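Local coordinates for regulatory protein E2 (Bovine papillomavirus type 1, PDB 2JEU) that probably regulates viral transcription and helps initiate viral DNA replication together with protein E1, here represented by its N-terminal transactivation domain, at residues 116-121 with 187-192; 153-158 with 170-175. All coordinates share one frame; numbering follows the deposited sequence.

Contact 1: residues 116-121 with 187-192; sequences VVEVEF and SVRDQD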
loop_
_atom_site.group_PDB
_atom_site.type_symbol
_atom_site.label_atom_id
_atom_site.label_comp_id
_atom_site.label_asym_id
_atom_site.label_seq_id
_atom_site.Cartn_x
_atom_site.Cartn_y
_atom_site.Cartn_z
ATOM N N VAL A 116 2.788 -13.827 -7.420
ATOM C CA VAL A 116 1.765 -13.625 -8.433
ATOM C C VAL A 116 0.884 -14.868 -8.591
ATOM O O VAL A 116 1.339 -16.010 -8.449
ATOM C CB VAL A 116 2.379 -13.193 -9.784
ATOM C CG1 VAL A 116 1.290 -12.867 -10.781
ATOM C CG2 VAL A 116 3.293 -11.983 -9.597
ATOM N N VAL A 117 -0.391 -14.618 -8.855
ATOM C CA VAL A 117 -1.377 -15.662 -9.054
ATOM C C VAL A 117 -2.042 -15.427 -10.402
ATOM O O VAL A 117 -2.421 -14.296 -10.738
ATOM C CB VAL A 117 -2.417 -15.677 -7.914
ATOM C CG1 VAL A 117 -3.683 -16.411 -8.334
ATOM C CG2 VAL A 117 -1.822 -16.329 -6.683
ATOM N N GLU A 118 -2.173 -16.502 -11.170
ATOM C CA GLU A 118 -2.654 -16.413 -12.526
ATOM C C GLU A 118 -4.055 -16.989 -12.637
ATOM O O GLU A 118 -4.275 -18.174 -12.375
ATOM C CB GLU A 118 -1.680 -17.136 -13.443
ATOM C CG GLU A 118 -2.149 -17.305 -14.856
ATOM C CD GLU A 118 -1.030 -17.749 -15.750
ATOM O OE1 GLU A 118 -0.217 -16.883 -16.143
ATOM O OE2 GLU A 118 -0.959 -18.961 -16.049
ATOM N N VAL A 119 -5.002 -16.136 -13.011
ATOM C CA VAL A 119 -6.378 -16.563 -13.242
ATOM C C VAL A 119 -6.645 -16.614 -14.741
ATOM O O VAL A 119 -6.531 -15.613 -15.445
ATOM C CB VAL A 119 -7.408 -15.637 -12.541
ATOM C CG1 VAL A 119 -8.832 -16.039 -12.897
ATOM C CG2 VAL A 119 -7.223 -15.680 -11.042
ATOM N N GLU A 120 -6.992 -17.798 -15.219
ATOM C CA GLU A 120 -7.318 -17.981 -16.612
ATOM C C GLU A 120 -8.821 -18.148 -16.745
ATOM O O GLU A 120 -9.433 -18.913 -16.004
ATOM C CB GLU A 120 -6.597 -19.202 -17.158
ATOM C CG GLU A 120 -6.605 -19.285 -18.658
ATOM C CD GLU A 120 -6.161 -20.641 -19.142
ATOM O OE1 GLU A 120 -7.020 -21.548 -19.236
ATOM O OE2 GLU A 120 -4.954 -20.796 -19.422
ATOM N N PHE A 121 -9.407 -17.424 -17.695
ATOM C CA PHE A 121 -10.848 -17.463 -17.917
ATOM C C PHE A 121 -11.207 -18.289 -19.139
ATOM O O PHE A 121 -10.452 -18.335 -20.117
ATOM C CB PHE A 121 -11.405 -16.049 -18.071
ATOM C CG PHE A 121 -11.081 -15.144 -16.918
ATOM C CD1 PHE A 121 -10.058 -14.208 -17.023
ATOM C CD2 PHE A 121 -11.797 -15.236 -15.716
ATOM C CE1 PHE A 121 -9.750 -13.369 -15.952
ATOM C CE2 PHE A 121 -11.500 -14.410 -14.635
ATOM C CZ PHE A 121 -10.479 -13.470 -14.750
ATOM N N SER A 187 -9.945 -20.818 -13.880
ATOM C CA SER A 187 -9.070 -21.661 -13.087
ATOM C C SER A 187 -7.968 -20.785 -12.492
ATOM O O SER A 187 -7.646 -19.723 -13.035
ATOM C CB SER A 187 -8.513 -22.829 -13.911
ATOM O OG SER A 187 -7.252 -22.521 -14.476
ATOM N N VAL A 188 -7.409 -21.230 -11.369
ATOM C CA VAL A 188 -6.496 -20.416 -10.573
ATOM C C VAL A 188 -5.168 -21.121 -10.321
ATOM O O VAL A 188 -5.076 -21.997 -9.463
ATOM C CB VAL A 188 -7.129 -20.055 -9.212
ATOM C CG1 VAL A 188 -6.199 -19.171 -8.407
ATOM C CG2 VAL A 188 -8.477 -19.378 -9.406
ATOM N N ARG A 189 -4.141 -20.734 -11.068
ATOM C CA ARG A 189 -2.794 -21.219 -10.810
ATOM C C ARG A 189 -2.202 -20.439 -9.645
ATOM O O ARG A 189 -2.153 -19.203 -9.681
ATOM C CB ARG A 189 -1.902 -21.050 -12.043
ATOM C CG ARG A 189 -2.217 -22.008 -13.178
ATOM C CD ARG A 189 -1.249 -21.854 -14.342
ATOM N NE ARG A 189 0.102 -22.328 -14.031
ATOM C CZ ARG A 189 0.570 -23.542 -14.323
ATOM N NH1 ARG A 189 -0.197 -24.442 -14.936
ATOM N NH2 ARG A 189 1.818 -23.864 -14.000
ATOM N N ASP A 190 -1.771 -21.144 -8.604
ATOM C CA ASP A 190 -0.937 -20.513 -7.595
ATOM C C ASP A 190 0.518 -20.697 -8.024
ATOM O O ASP A 190 1.092 -19.814 -8.673
ATOM C CB ASP A 190 -1.203 -21.072 -6.196
ATOM C CG ASP A 190 -0.954 -20.038 -5.095
ATOM O OD1 ASP A 190 -0.241 -19.042 -5.353
ATOM O OD2 ASP A 190 -1.469 -20.223 -3.968
ATOM N N GLN A 191 1.103 -21.846 -7.694
ATOM C CA GLN A 191 2.447 -22.181 -8.162
ATOM C C GLN A 191 2.391 -23.587 -8.722
ATOM O O GLN A 191 2.395 -23.799 -9.938
ATOM C CB GLN A 191 3.449 -22.135 -7.010
ATOM C CG GLN A 191 3.286 -20.951 -6.067
ATOM C CD GLN A 191 3.249 -21.367 -4.607
ATOM O OE1 GLN A 191 2.681 -20.665 -3.768
ATOM N NE2 GLN A 191 3.846 -22.517 -4.294
ATOM N N ASP A 192 2.331 -24.544 -7.801
ATOM C CA ASP A 192 2.140 -25.947 -8.122
ATOM C C ASP A 192 0.714 -26.377 -7.752
ATOM O O ASP A 192 0.461 -27.535 -7.431
ATOM C CB ASP A 192 3.189 -26.808 -7.398
ATOM C CG ASP A 192 3.091 -26.721 -5.872
ATOM O OD1 ASP A 192 2.542 -25.728 -5.333
ATOM O OD2 ASP A 192 3.580 -27.665 -5.211
#

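Contact 2: residues 153-158 with 170-175; sequences DGTGLY and YSRFGD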
loop_
_atom_site.group_PDB
_atom_site.type_symbol
_atom_site.label_atom_id
_atom_site.label_comp_id
_atom_site.label_asym_id
_atom_site.label_seq_id
_atom_site.Cartn_x
_atom_site.Cartn_y
_atom_site.Cartn_z
ATOM N N ASP A 153 -7.211 -19.336 -3.153
ATOM C CA ASP A 153 -7.911 -20.597 -3.370
ATOM C C ASP A 153 -8.877 -20.408 -4.531
ATOM O O ASP A 153 -8.923 -19.328 -5.129
ATOM C CB ASP A 153 -8.640 -21.073 -2.101
ATOM C CG ASP A 153 -9.780 -20.146 -1.675
ATOM O OD1 ASP A 153 -10.151 -20.200 -0.484
ATOM O OD2 ASP A 153 -10.305 -19.370 -2.506
ATOM N N GLY A 154 -9.654 -21.448 -4.828
ATOM C CA GLY A 154 -10.585 -21.440 -5.956
ATOM C C GLY A 154 -11.699 -20.416 -5.879
ATOM O O GLY A 154 -12.307 -20.082 -6.897
ATOM N N THR A 155 -11.958 -19.918 -4.673
ATOM C CA THR A 155 -13.010 -18.938 -4.436
ATOM C C THR A 155 -12.505 -17.501 -4.612
ATOM O O THR A 155 -13.176 -16.678 -5.244
ATOM C CB THR A 155 -13.638 -19.150 -3.041
ATOM O OG1 THR A 155 -14.136 -20.491 -2.962
ATOM C CG2 THR A 155 -14.781 -18.148 -2.771
ATOM N N GLY A 156 -11.328 -17.212 -4.059
ATOM C CA GLY A 156 -10.745 -15.875 -4.148
ATOM C C GLY A 156 -9.420 -15.685 -3.424
ATOM O O GLY A 156 -8.709 -16.651 -3.124
ATOM N N LEU A 157 -9.081 -14.425 -3.177
ATOM C CA LEU A 157 -7.939 -14.065 -2.351
ATOM C C LEU A 157 -8.488 -13.732 -0.981
ATOM O O LEU A 157 -9.440 -12.953 -0.855
ATOM C CB LEU A 157 -7.203 -12.838 -2.908
ATOM C CG LEU A 157 -6.633 -12.810 -4.331
ATOM C CD1 LEU A 157 -6.201 -11.402 -4.681
ATOM C CD2 LEU A 157 -5.475 -13.783 -4.487
ATOM N N TYR A 158 -7.869 -14.304 0.044
ATOM C CA TYR A 158 -8.385 -14.225 1.393
ATOM C C TYR A 158 -7.267 -13.968 2.386
ATOM O O TYR A 158 -6.095 -14.058 2.041
ATOM C CB TYR A 158 -9.060 -15.546 1.738
ATOM C CG TYR A 158 -8.086 -16.692 1.874
ATOM C CD1 TYR A 158 -7.417 -16.923 3.080
ATOM C CD2 TYR A 158 -7.823 -17.538 0.796
ATOM C CE1 TYR A 158 -6.517 -17.964 3.211
ATOM C CE2 TYR A 158 -6.928 -18.587 0.919
ATOM C CZ TYR A 158 -6.279 -18.796 2.129
ATOM O OH TYR A 158 -5.396 -19.842 2.265
ATOM N N TYR A 170 -11.290 -10.820 0.353
ATOM C CA TYR A 170 -11.399 -9.421 -0.038
ATOM C C TYR A 170 -11.567 -9.265 -1.558
ATOM O O TYR A 170 -11.896 -8.178 -2.053
ATOM C CB TYR A 170 -10.195 -8.628 0.477
ATOM C CG TYR A 170 -8.831 -9.158 0.076
ATOM C CD1 TYR A 170 -8.237 -8.788 -1.138
ATOM C CD2 TYR A 170 -8.111 -9.993 0.929
ATOM C CE1 TYR A 170 -6.964 -9.261 -1.501
ATOM C CE2 TYR A 170 -6.835 -10.470 0.576
ATOM C CZ TYR A 170 -6.271 -10.101 -0.641
ATOM O OH TYR A 170 -5.022 -10.574 -0.986
ATOM N N SER A 171 -11.345 -10.356 -2.286
ATOM C CA SER A 171 -11.461 -10.360 -3.737
ATOM C C SER A 171 -11.905 -11.738 -4.189
ATOM O O SER A 171 -11.267 -12.742 -3.863
ATOM C CB SER A 171 -10.119 -9.990 -4.373
ATOM O OG SER A 171 -10.028 -10.449 -5.709
ATOM N N ARG A 172 -13.002 -11.788 -4.937
ATOM C CA ARG A 172 -13.572 -13.072 -5.356
ATOM C C ARG A 172 -13.458 -13.319 -6.859
ATOM O O ARG A 172 -13.960 -12.537 -7.678
ATOM C CB ARG A 172 -15.024 -13.193 -4.900
ATOM C CG ARG A 172 -15.159 -13.343 -3.416
ATOM C CD ARG A 172 -16.604 -13.292 -3.003
ATOM N NE ARG A 172 -16.750 -13.457 -1.558
ATOM C CZ ARG A 172 -17.051 -14.610 -0.962
ATOM N NH1 ARG A 172 -17.254 -15.707 -1.680
ATOM N NH2 ARG A 172 -17.153 -14.668 0.353
ATOM N N PHE A 173 -12.802 -14.424 -7.201
ATOM C CA PHE A 173 -12.550 -14.793 -8.584
ATOM C C PHE A 173 -13.809 -14.999 -9.418
ATOM O O PHE A 173 -13.819 -14.681 -10.606
ATOM C CB PHE A 173 -11.661 -16.036 -8.654
ATOM C CG PHE A 173 -10.290 -15.839 -8.067
ATOM C CD1 PHE A 173 -9.601 -14.636 -8.246
ATOM C CD2 PHE A 173 -9.675 -16.862 -7.359
ATOM C CE1 PHE A 173 -8.333 -14.455 -7.712
ATOM C CE2 PHE A 173 -8.408 -16.693 -6.827
ATOM C CZ PHE A 173 -7.735 -15.485 -7.002
ATOM N N GLY A 174 -14.865 -15.520 -8.799
ATOM C CA GLY A 174 -16.155 -15.640 -9.471
ATOM C C GLY A 174 -16.675 -14.295 -9.948
ATOM O O GLY A 174 -17.272 -14.189 -11.022
ATOM N N ASP A 175 -16.440 -13.266 -9.140
ATOM C CA ASP A 175 -16.822 -11.903 -9.484
ATOM C C ASP A 175 -15.912 -11.323 -10.558
ATOM O O ASP A 175 -16.367 -10.585 -11.431
ATOM C CB ASP A 175 -16.839 -11.028 -8.234
ATOM C CG ASP A 175 -17.834 -11.525 -7.193
ATOM O OD1 ASP A 175 -17.521 -11.479 -5.984
ATOM O OD2 ASP A 175 -18.931 -11.979 -7.587
#

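Contact 1: residues 116-121 with 187-192
In the antiparallel sheet of the E2 transactivation domain, Glu118 and Glu120 of strand 110-121 pair with Arg189 and Ser187 of strand 185-189. Each is a hydrogen-bonded pair joined by two backbone bonds. In the first, Arg189 N lies 2.9 Å from Glu118 O. The return bond, from Glu118 N to Arg189 O, is 3.1 Å. Val119 and Val188 form the non-hydrogen-bonded pair between them, their CA atoms 4.7 Å apart. On the opposite face from these valines, the Glu118 and Arg189 side chains lie alongside each other and point the same way. Glu118 OE2 lies 3.4 Å from Arg189 CD but 4.1 Å from Arg189 NE, beyond salt-bridge range, and any attraction is probably modest; the two flat groups are turned 54° apart. Glu118 OE1 is hydrogen-bonded to Trp130 NE1. On the valine side, Val117 CG1, anti to the backbone N (chi1 161°), reaches Val188 CG1 at 3.7 Å, while Val117 CG2 is 3.4 Å from Asp190 OD1. That aspartate, just past the strand end, forms a salt bridge with Arg115 through OD2. Strand 128-141 flanks 110-121 and strand 194-198 flanks 185-189, while helix 173-180 packs on the valine face.

Contact 2: residues 153-158 with 170-175
Backbone bonds tie Leu157 to Tyr170 and Ser171 where strand 156-160 runs antiparallel to 168-172. Leu157 N donates a hydrogen bond to Ser171 O at 2.8 Å, and Tyr170 N donates to Leu157 O at 3.1 Å; with both residues facing Leu157, this is a classic beta bulge. Further along, Phe173 N donates to Thr155 O at 3.0 Å, less straight (139° at the hydrogen) and tilted from the carbonyl plane, as the chain leaves the strand for helix 173-180.

The nonpolar contacts centre on Leu157, set between two rings. Its CB lies 3.7 Å from Tyr170 CZ, and its CD2 is 3.8 Å from Phe173 CZ, the leucine and phenylalanine side chains crossing at about a right angle. A chi1 of 55°, with CG between backbone N and carbonyl carbon, turns the Tyr170 ring back over the neighbouring strand, where Leu157 O lies over one face, toward the rim. Gly156 CA makes a CH-pi contact over a face of Phe173, 3.8 Å from the centroid; lacking a side chain, it lets the strands come close here. The carbonyl O of Asp153 approaches the edge of the same ring.

Within 153-158, Asp153 OD2 accepts from two backbone groups, Thr155 N from above the carboxylate plane and Gly156 N nearly along the C-O axis. OD1 is hydrogen-bonded to Tyr169 OH and forms a salt bridge with Arg167 NH1.

The contact belongs to the bulged beta hairpin of strands 156-160 and 168-172; an Asx turn precedes the first strand, and Arg172 occupies the N-cap position of the helix after the second.

How the contacts relate
Both contacts belong to the same antiparallel sheet, but to different parts of it: contact 2 joins outermost strand 168-172 to its neighbour, whereas contact 1 joins strands 110-121 and 185-189, each with a further partner. Each is partly buried: in contact 1 Val117, Val119 and Val188 are buried while Arg189 is exposed, and in contact 2 Leu157 and Phe173 are buried while Arg172 is exposed. Contact 1 has a regular run of paired bonds, with polar and charged side chains on one face and valines on the other; contact 2 combines a bulge, an Asx turn and aromatic packing at a helix start. Phe173 connects them: Phe173 CD2 lies 3.5 Å from Val188 CG2 and Phe173 CE1 3.7 Å from Val119 CG2.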